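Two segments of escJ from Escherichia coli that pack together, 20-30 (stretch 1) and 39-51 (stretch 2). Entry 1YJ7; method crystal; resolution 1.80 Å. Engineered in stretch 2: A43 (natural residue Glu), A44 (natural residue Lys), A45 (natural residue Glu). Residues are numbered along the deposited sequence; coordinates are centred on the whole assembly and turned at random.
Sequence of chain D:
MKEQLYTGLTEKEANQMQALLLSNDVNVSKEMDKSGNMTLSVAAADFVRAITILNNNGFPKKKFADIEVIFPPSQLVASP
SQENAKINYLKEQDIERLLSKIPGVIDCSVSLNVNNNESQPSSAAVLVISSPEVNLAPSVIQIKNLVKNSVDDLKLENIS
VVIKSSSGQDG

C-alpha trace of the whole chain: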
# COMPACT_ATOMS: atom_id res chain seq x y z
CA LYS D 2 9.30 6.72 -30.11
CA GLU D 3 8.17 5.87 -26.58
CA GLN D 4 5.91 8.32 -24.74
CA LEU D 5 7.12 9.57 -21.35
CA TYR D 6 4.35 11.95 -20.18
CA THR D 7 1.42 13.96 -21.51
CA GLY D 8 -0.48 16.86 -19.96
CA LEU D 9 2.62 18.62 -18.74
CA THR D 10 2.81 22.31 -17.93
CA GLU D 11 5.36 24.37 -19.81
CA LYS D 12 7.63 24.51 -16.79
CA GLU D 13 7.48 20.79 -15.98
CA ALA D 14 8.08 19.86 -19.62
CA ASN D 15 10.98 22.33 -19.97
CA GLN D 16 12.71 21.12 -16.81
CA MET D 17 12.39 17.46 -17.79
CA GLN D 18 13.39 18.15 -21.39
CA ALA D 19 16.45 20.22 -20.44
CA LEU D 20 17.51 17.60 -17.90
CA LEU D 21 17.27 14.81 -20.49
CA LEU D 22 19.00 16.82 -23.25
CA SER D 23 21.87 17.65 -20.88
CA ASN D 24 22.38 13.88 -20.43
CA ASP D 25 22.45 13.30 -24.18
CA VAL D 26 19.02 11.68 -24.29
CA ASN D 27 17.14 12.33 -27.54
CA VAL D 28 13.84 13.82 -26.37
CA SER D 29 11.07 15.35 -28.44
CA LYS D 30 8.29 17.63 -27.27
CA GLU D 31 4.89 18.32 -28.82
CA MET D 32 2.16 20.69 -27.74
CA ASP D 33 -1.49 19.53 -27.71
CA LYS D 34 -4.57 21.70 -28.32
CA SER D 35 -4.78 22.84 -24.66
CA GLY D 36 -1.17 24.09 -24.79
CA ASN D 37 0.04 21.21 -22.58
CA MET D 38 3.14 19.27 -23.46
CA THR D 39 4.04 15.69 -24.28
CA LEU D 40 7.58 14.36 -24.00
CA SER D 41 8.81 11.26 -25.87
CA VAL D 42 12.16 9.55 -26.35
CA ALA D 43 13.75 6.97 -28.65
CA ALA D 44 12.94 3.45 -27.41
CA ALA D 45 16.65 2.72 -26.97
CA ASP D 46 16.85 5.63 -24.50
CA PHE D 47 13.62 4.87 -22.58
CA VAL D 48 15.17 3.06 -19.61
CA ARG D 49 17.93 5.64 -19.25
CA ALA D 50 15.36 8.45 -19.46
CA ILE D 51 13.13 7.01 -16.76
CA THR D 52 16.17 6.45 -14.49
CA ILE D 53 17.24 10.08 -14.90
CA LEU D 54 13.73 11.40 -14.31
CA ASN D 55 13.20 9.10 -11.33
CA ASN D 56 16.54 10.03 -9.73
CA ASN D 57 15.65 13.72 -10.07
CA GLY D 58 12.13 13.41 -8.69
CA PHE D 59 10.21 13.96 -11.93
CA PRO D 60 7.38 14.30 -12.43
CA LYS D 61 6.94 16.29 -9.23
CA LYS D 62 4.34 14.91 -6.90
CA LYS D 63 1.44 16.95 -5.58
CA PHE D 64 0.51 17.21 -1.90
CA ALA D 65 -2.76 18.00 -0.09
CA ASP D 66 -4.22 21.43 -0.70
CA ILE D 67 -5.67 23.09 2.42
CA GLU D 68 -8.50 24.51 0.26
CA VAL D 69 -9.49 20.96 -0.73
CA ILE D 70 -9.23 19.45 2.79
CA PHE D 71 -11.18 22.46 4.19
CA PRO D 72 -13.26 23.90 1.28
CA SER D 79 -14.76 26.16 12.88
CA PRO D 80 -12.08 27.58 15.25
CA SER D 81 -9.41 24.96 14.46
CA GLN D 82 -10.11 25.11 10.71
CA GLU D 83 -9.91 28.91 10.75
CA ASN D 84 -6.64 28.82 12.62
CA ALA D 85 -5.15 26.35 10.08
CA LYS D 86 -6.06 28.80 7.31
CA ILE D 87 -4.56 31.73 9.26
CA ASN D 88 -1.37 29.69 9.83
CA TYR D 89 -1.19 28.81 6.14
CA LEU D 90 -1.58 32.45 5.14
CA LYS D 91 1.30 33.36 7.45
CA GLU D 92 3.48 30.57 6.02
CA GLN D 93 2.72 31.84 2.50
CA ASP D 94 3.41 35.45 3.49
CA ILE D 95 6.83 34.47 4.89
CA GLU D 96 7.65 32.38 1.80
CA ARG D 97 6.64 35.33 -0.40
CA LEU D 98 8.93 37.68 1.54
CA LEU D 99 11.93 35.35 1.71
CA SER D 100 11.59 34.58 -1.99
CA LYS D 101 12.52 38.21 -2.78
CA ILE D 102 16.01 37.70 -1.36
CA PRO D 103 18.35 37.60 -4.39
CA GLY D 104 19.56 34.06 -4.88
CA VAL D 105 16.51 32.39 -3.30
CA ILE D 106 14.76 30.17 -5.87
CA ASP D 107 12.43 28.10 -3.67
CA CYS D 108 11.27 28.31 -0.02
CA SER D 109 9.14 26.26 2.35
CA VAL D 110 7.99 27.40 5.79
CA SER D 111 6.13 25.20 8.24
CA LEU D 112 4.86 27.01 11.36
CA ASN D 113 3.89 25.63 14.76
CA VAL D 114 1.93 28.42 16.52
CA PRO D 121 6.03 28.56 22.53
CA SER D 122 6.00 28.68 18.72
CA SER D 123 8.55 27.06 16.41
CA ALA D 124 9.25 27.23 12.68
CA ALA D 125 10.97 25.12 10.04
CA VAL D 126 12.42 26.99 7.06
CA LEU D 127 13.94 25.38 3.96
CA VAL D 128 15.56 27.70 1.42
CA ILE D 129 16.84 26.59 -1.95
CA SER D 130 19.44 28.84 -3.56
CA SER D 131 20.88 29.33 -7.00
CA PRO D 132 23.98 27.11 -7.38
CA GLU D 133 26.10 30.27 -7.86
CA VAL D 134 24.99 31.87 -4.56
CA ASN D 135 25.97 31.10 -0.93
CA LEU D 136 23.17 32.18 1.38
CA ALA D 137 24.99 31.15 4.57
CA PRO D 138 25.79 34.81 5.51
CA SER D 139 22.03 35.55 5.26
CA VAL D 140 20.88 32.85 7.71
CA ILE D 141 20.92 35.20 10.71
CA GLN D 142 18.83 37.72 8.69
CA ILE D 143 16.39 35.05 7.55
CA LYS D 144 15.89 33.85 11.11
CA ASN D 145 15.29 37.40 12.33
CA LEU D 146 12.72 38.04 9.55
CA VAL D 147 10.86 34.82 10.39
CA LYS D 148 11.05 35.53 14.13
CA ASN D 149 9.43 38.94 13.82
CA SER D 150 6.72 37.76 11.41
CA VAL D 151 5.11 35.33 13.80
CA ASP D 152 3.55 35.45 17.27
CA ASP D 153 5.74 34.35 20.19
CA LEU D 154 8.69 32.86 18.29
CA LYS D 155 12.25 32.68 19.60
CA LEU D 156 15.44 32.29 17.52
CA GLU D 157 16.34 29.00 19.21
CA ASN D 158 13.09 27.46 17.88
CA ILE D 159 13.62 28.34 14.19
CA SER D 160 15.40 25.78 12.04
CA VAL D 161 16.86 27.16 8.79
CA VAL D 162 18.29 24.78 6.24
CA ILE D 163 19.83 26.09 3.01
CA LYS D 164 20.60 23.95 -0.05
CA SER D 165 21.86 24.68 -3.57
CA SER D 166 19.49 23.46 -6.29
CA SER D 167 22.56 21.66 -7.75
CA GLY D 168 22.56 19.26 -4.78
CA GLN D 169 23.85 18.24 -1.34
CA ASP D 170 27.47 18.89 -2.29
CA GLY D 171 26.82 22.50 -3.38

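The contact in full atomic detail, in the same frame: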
# COMPACT_ATOMS: atom_id res chain seq x y z
N LEU D 20 16.77 18.58 -18.66
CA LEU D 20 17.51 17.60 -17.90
C LEU D 20 17.93 16.44 -18.80
O LEU D 20 19.09 16.00 -18.77
CB LEU D 20 16.66 17.10 -16.72
CG LEU D 20 17.17 15.90 -15.93
CD1 LEU D 20 18.53 16.20 -15.28
CD2 LEU D 20 16.13 15.55 -14.90
N LEU D 21 17.00 15.95 -19.61
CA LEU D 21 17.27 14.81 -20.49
C LEU D 21 18.27 15.19 -21.58
O LEU D 21 19.22 14.44 -21.83
CB LEU D 21 15.98 14.25 -21.09
CG LEU D 21 15.08 13.55 -20.07
CD1 LEU D 21 13.77 13.20 -20.70
CD2 LEU D 21 15.74 12.31 -19.50
N LEU D 22 18.09 16.36 -22.19
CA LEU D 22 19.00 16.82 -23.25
C LEU D 22 20.42 17.00 -22.73
O LEU D 22 21.40 16.68 -23.43
CB LEU D 22 18.50 18.13 -23.86
CG LEU D 22 17.29 18.03 -24.77
CD1 LEU D 22 16.82 19.42 -25.15
CD2 LEU D 22 17.57 17.19 -26.02
N SER D 23 20.56 17.43 -21.48
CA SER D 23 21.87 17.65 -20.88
C SER D 23 22.59 16.33 -20.59
O SER D 23 23.80 16.32 -20.38
CB SER D 23 21.76 18.51 -19.63
OG SER D 23 21.23 17.77 -18.56
N ASN D 24 21.84 15.24 -20.57
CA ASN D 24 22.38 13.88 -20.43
C ASN D 24 22.44 13.14 -21.75
O ASN D 24 22.57 11.91 -21.78
CB ASN D 24 21.52 13.09 -19.44
CG ASN D 24 21.80 13.46 -18.02
OD1 ASN D 24 22.74 12.96 -17.42
ND2 ASN D 24 21.00 14.37 -17.46
N ASP D 25 22.33 13.88 -22.85
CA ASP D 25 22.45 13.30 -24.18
C ASP D 25 21.39 12.24 -24.49
O ASP D 25 21.64 11.26 -25.20
CB ASP D 25 23.89 12.80 -24.35
CG ASP D 25 24.91 13.88 -23.99
OD1 ASP D 25 24.73 15.02 -24.50
OD2 ASP D 25 25.87 13.74 -23.19
N VAL D 26 20.19 12.46 -23.94
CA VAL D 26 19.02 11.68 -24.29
C VAL D 26 18.24 12.44 -25.35
O VAL D 26 17.92 13.59 -25.15
CB VAL D 26 18.11 11.44 -23.07
CG1 VAL D 26 16.79 10.78 -23.48
CG2 VAL D 26 18.83 10.64 -22.03
N ASN D 27 17.91 11.76 -26.44
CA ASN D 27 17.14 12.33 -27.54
C ASN D 27 15.67 12.42 -27.13
O ASN D 27 14.93 11.43 -27.16
CB ASN D 27 17.37 11.49 -28.82
CG ASN D 27 16.25 11.62 -29.86
OD1 ASN D 27 15.52 12.61 -29.92
ND2 ASN D 27 16.13 10.59 -30.70
N VAL D 28 15.23 13.62 -26.77
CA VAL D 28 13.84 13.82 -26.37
C VAL D 28 13.15 14.79 -27.34
O VAL D 28 13.74 15.73 -27.85
CB VAL D 28 13.72 14.26 -24.87
CG1 VAL D 28 14.73 15.30 -24.50
CG2 VAL D 28 12.31 14.76 -24.53
N SER D 29 11.89 14.50 -27.61
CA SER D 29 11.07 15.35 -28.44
C SER D 29 9.84 15.79 -27.67
O SER D 29 9.31 15.07 -26.82
CB SER D 29 10.68 14.63 -29.73
OG SER D 29 9.95 13.47 -29.45
N LYS D 30 9.41 17.02 -27.95
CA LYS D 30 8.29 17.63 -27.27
C LYS D 30 7.26 18.06 -28.30
O LYS D 30 7.62 18.58 -29.36
CB LYS D 30 8.76 18.85 -26.48
CG LYS D 30 7.67 19.46 -25.63
CD LYS D 30 8.21 20.49 -24.64
CE LYS D 30 8.77 21.74 -25.36
NZ LYS D 30 9.51 22.65 -24.40
N THR D 39 3.69 17.10 -24.29
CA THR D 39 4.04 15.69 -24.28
C THR D 39 5.52 15.52 -24.59
O THR D 39 6.01 16.05 -25.60
CB THR D 39 3.24 14.94 -25.37
OG1 THR D 39 1.85 14.97 -25.05
CG2 THR D 39 3.62 13.46 -25.43
N LEU D 40 6.22 14.76 -23.75
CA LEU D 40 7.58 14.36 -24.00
C LEU D 40 7.66 12.90 -24.41
O LEU D 40 6.97 12.07 -23.83
CB LEU D 40 8.46 14.55 -22.75
CG LEU D 40 8.61 15.98 -22.27
CD1 LEU D 40 9.47 16.00 -21.01
CD2 LEU D 40 9.21 16.87 -23.35
N SER D 41 8.52 12.61 -25.38
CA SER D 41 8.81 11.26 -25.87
C SER D 41 10.29 11.09 -26.10
O SER D 41 11.03 12.05 -26.24
CB SER D 41 8.05 10.97 -27.17
OG SER D 41 6.70 11.36 -27.07
N VAL D 42 10.75 9.84 -26.14
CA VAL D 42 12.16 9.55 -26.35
C VAL D 42 12.27 8.35 -27.27
O VAL D 42 11.32 7.58 -27.40
CB VAL D 42 12.89 9.22 -25.02
CG1 VAL D 42 12.98 10.45 -24.15
CG2 VAL D 42 12.17 8.05 -24.29
N ALA D 43 13.43 8.19 -27.90
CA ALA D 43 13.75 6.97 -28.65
C ALA D 43 13.63 5.78 -27.72
O ALA D 43 14.03 5.87 -26.55
CB ALA D 43 15.16 7.06 -29.21
N ALA D 44 13.10 4.66 -28.22
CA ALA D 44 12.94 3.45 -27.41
C ALA D 44 14.24 3.00 -26.76
O ALA D 44 14.23 2.51 -25.64
CB ALA D 44 12.34 2.29 -28.26
N ALA D 45 15.35 3.18 -27.46
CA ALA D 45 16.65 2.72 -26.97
C ALA D 45 17.13 3.56 -25.79
O ALA D 45 18.02 3.15 -25.04
CB ALA D 45 17.67 2.75 -28.10
N ASP D 46 16.54 4.74 -25.62
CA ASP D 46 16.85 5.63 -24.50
C ASP D 46 15.78 5.61 -23.39
O ASP D 46 15.93 6.32 -22.39
CB ASP D 46 16.95 7.08 -25.01
CG ASP D 46 18.18 7.34 -25.85
OD1 ASP D 46 19.21 6.64 -25.70
OD2 ASP D 46 18.22 8.27 -26.68
N PHE D 47 14.71 4.85 -23.56
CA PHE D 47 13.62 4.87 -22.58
C PHE D 47 14.04 4.55 -21.15
O PHE D 47 13.69 5.28 -20.21
CB PHE D 47 12.49 3.93 -23.00
CG PHE D 47 11.31 3.97 -22.09
CD1 PHE D 47 10.37 4.97 -22.19
CD2 PHE D 47 11.18 3.05 -21.06
CE1 PHE D 47 9.27 5.02 -21.33
CE2 PHE D 47 10.12 3.10 -20.21
CZ PHE D 47 9.16 4.08 -20.34
N VAL D 48 14.78 3.45 -20.97
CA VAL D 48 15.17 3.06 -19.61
C VAL D 48 16.06 4.12 -18.97
O VAL D 48 15.86 4.49 -17.82
CB VAL D 48 15.86 1.68 -19.57
CG1 VAL D 48 16.44 1.39 -18.19
CG2 VAL D 48 14.86 0.60 -19.97
N ARG D 49 17.03 4.62 -19.73
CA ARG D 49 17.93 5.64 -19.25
C ARG D 49 17.15 6.91 -18.88
O ARG D 49 17.42 7.53 -17.85
CB ARG D 49 19.00 5.93 -20.30
CG ARG D 49 20.12 6.85 -19.84
CD ARG D 49 21.38 6.72 -20.69
NE ARG D 49 21.12 7.06 -22.10
CZ ARG D 49 21.50 8.19 -22.70
NH1 ARG D 49 22.15 9.13 -22.03
NH2 ARG D 49 21.21 8.39 -23.97
N ALA D 50 16.17 7.26 -19.70
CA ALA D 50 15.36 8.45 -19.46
C ALA D 50 14.55 8.35 -18.17
O ALA D 50 14.52 9.28 -17.39
CB ALA D 50 14.43 8.72 -20.63
N ILE D 51 13.90 7.22 -17.97
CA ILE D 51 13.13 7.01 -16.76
C ILE D 51 14.02 7.01 -15.51
O ILE D 51 13.61 7.52 -14.45
CB ILE D 51 12.30 5.70 -16.91
CG1 ILE D 51 11.24 5.89 -18.01
CG2 ILE D 51 11.63 5.32 -15.59
CD1 ILE D 51 10.29 7.06 -17.82
O HOH W 1 20.06 9.64 -27.45

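Backbone pairing anchors the contact at one end. Strand 28-30 runs against strand 39-42 with an angle of 154° between their N-to-C directions and a closest axial approach of 4.7 Å, so the pairing is antiparallel. S29 and S41 form the hydrogen-bonded pair: S29 N donates to S41 O at 2.9 Å (N-H...O angle 168°), and S41 N donates to S29 O at 3.0 Å (160°). The flanking pairs, V28 with V42 and K30 with L40, are of the non-hydrogen-bonded kind, and their CA atoms lie closer (4.6 and 4.7 Å) than the 5.3 Å between S29 CA and S41 CA. Here CA-H...O contacts supplement the ladder: V28 CA lies 3.3 Å from S41 O, K30 CA 3.2 Å from T39 O, L40 CA 3.4 Å from S29 O and V42 CA 3.4 Å from N27 O.

The alternation of the strands sorts the side chains. V28, K30, L40 and V42 project from one face of the sheet, S29 and S41 from the other. On the first face, V28 CG2 meets L40 CD2 at 3.9 Å, while V28 CB lies 3.9 Å from V42 CG1; the branched side chains fill the space above the paired backbones. K30 contributes the aliphatic part of its side chain, with CB 3.7 Å from L40 CD2, while its far end leads away, which lets a charged residue share an apolar face. The serines opposite are partly exposed, a setting that small polar side chains tolerate.

The apolar contact extends from the sheet to the helices. V26 CG1 is its junction, 3.9 Å from V42 CG1, 4.2 Å from A50 CB and 4.0 Å from D46 CB. L21, in the helix of stretch 1, points toward stretch 2 and places CD2 4.0 Å from A50 CB and 3.9 Å from A50 CA. A50 has no side-chain atom beyond CB, and L21 CD2 lies almost as near A50 CA as A50 CB. L21, V26, V42 and A50 are all buried, as befits residues without polar side-chain groups.

Polar contacts close the other end. R49 reaches from its helix to the turn after the helix of stretch 1, where NH2 donates to D25 O at 3.2 Å (165°) and NH1 makes a weak hydrogen bond to N24 O, short at 2.8 Å but bent to 130°. Both carbonyl oxygens lie at the guanidinium edge, near its plane; V26 CG2 covers one face, 3.6 Å from R49 NH1. Within stretch 2, a salt bridge from R49 NH2 to D46 OD1 (3.2 Å, 164°) helps hold the arginine in this pose. A water donates to D46 OD2 at 2.4 Å, a notably short distance, and to D25 O at 3.2 Å, and accepts from N27 N at 3.2 Å, bridging the stretches.

Altogether 641 Å² is buried, summed over both sides. The engineered A43 contributes modestly, its CB 4.0 Å from N27 ND2; the engineered A44 and A45 make no contact with stretch 1.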